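Local atomic coordinates of lectin (Trichosanthes anguina, PDB entry 4HR6), a protein that probably binds carbohydrate as a nontoxic, three-chain seed lectin related to the type II ribosome-inactivating proteins. Residues D86-D89 against F90-N94. Sequence-based numbering, arbitrary orientation.
Sequences DPLD and FAISN
Ile-92 lays its long branch along the side of Leu-88, one turn earlier in the alpha-helix 85-96 of the ribosome-inactivating-protein fold, and its CD1 comes 4.2 Å from Leu-88 CG. With CG1 beside its backbone N (chi1 -69°) and the branch extended beyond, Ile-92 reaches back over the preceding turn, where CG1 lies 3.4 Å from Leu-88 O. That carbonyl also accepts the N-H of Ile-92 at 2.9 Å, the donor nearly in line with the C=O bond. Together the two side chains form an apolar ridge against Leu-5 of a neighbouring chain; Leu-88 continues onto Ile-110 and Met-113 of same-chain helix 103-119, which Ala-91 also meets. Three further i to i+4 bonds tie the turn, from Phe-90 N to Asp-86 O, Ala-91 N to Pro-87 O and Ser-93 N to Asp-89 O. Pro-87, lacking an N-H, still serves as an acceptor. On another side of the helix, Asp-89 OD1 takes the backbone N-H of Asn-11 and Ser-93 OG pairs with Glu-14, tying the helix to the region following strand 3-9. Phe-90 swings its ring off the helix, CG anti to the backbone N (chi1 -177°), and Asn-94 ND2 sits 3.5 Å above the ring plane, over its centre.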
loop_
_atom_site.group_PDB
_atom_site.type_symbol
_atom_site.label_atom_id
_atom_site.label_comp_id
_atom_site.label_asym_id
_atom_site.label_seq_id
_atom_site.Cartn_x
_atom_site.Cartn_y
_atom_site.Cartn_z
ATOM N N ASP B 86 25.387 -9.498 2.219
ATOM C CA ASP B 86 26.820 -9.294 2.092
ATOM C C ASP B 86 27.155 -7.913 1.555
ATOM O O ASP B 86 28.119 -7.318 1.981
ATOM C CB ASP B 86 27.473 -10.399 1.236
ATOM C CG ASP B 86 27.371 -11.776 1.881
ATOM O OD1 ASP B 86 27.767 -11.937 3.051
ATOM O OD2 ASP B 86 26.884 -12.708 1.211
ATOM N N PRO B 87 26.366 -7.392 0.606
ATOM C CA PRO B 87 26.604 -5.982 0.264
ATOM C C PRO B 87 26.472 -5.032 1.459
ATOM O O PRO B 87 27.227 -4.072 1.565
ATOM C CB PRO B 87 25.530 -5.704 -0.772
ATOM C CG PRO B 87 25.345 -7.053 -1.450
ATOM C CD PRO B 87 25.415 -8.025 -0.318
ATOM N N LEU B 88 25.529 -5.301 2.351
ATOM C CA LEU B 88 25.342 -4.478 3.545
ATOM C C LEU B 88 26.538 -4.585 4.476
ATOM O O LEU B 88 27.009 -3.588 4.980
ATOM C CB LEU B 88 24.063 -4.876 4.269
ATOM C CG LEU B 88 23.691 -4.057 5.520
ATOM C CD1 LEU B 88 23.633 -2.551 5.256
ATOM C CD2 LEU B 88 22.359 -4.551 6.060
ATOM N N ASP B 89 27.021 -5.809 4.689
ATOM C CA ASP B 89 28.180 -6.076 5.542
ATOM C C ASP B 89 29.393 -5.311 5.009
ATOM O O ASP B 89 30.093 -4.642 5.757
ATOM C CB ASP B 89 28.462 -7.581 5.581
ATOM C CG ASP B 89 29.340 -7.989 6.755
ATOM O OD1 ASP B 89 28.908 -7.855 7.903
ATOM O OD2 ASP B 89 30.470 -8.434 6.525
ATOM N N PHE B 90 29.599 -5.404 3.697
ATOM C CA PHE B 90 30.651 -4.710 3.002
ATOM C C PHE B 90 30.493 -3.181 3.229
ATOM O O PHE B 90 31.460 -2.482 3.506
ATOM C CB PHE B 90 30.551 -5.064 1.504
ATOM C CG PHE B 90 31.640 -4.482 0.631
ATOM C CD1 PHE B 90 31.334 -3.951 -0.596
ATOM C CD2 PHE B 90 32.963 -4.492 1.020
ATOM C CE1 PHE B 90 32.321 -3.436 -1.420
ATOM C CE2 PHE B 90 33.959 -3.971 0.212
ATOM C CZ PHE B 90 33.639 -3.446 -1.007
ATOM N N ALA B 91 29.270 -2.689 3.066
ATOM C CA ALA B 91 28.957 -1.271 3.213
ATOM C C ALA B 91 29.272 -0.748 4.620
ATOM O O ALA B 91 29.877 0.300 4.772
ATOM C CB ALA B 91 27.507 -1.019 2.870
ATOM N N ILE B 92 28.890 -1.503 5.634
ATOM C CA ILE B 92 29.167 -1.114 6.996
ATOM C C ILE B 92 30.693 -0.954 7.194
ATOM O O ILE B 92 31.176 0.098 7.680
ATOM C CB ILE B 92 28.552 -2.133 7.986
ATOM C CG1 ILE B 92 27.033 -2.036 7.951
ATOM C CG2 ILE B 92 29.024 -1.869 9.410
ATOM C CD1 ILE B 92 26.324 -3.153 8.704
ATOM N N SER B 93 31.448 -1.960 6.755
ATOM C CA SER B 93 32.911 -1.919 6.850
ATOM C C SER B 93 33.529 -0.717 6.190
ATOM O O SER B 93 34.444 -0.118 6.754
ATOM C CB SER B 93 33.539 -3.193 6.265
ATOM O OG SER B 93 33.175 -4.300 7.077
ATOM N N ASN B 94 33.053 -0.382 4.990
ATOM C CA ASN B 94 33.588 0.744 4.263
ATOM C C ASN B 94 33.350 2.075 4.985
ATOM O O ASN B 94 34.207 2.965 4.947
ATOM C CB ASN B 94 32.967 0.843 2.874
ATOM C CG ASN B 94 33.299 -0.338 1.992
ATOM O OD1 ASN B 94 34.389 -0.903 2.053
ATOM N ND2 ASN B 94 32.340 -0.728 1.167
#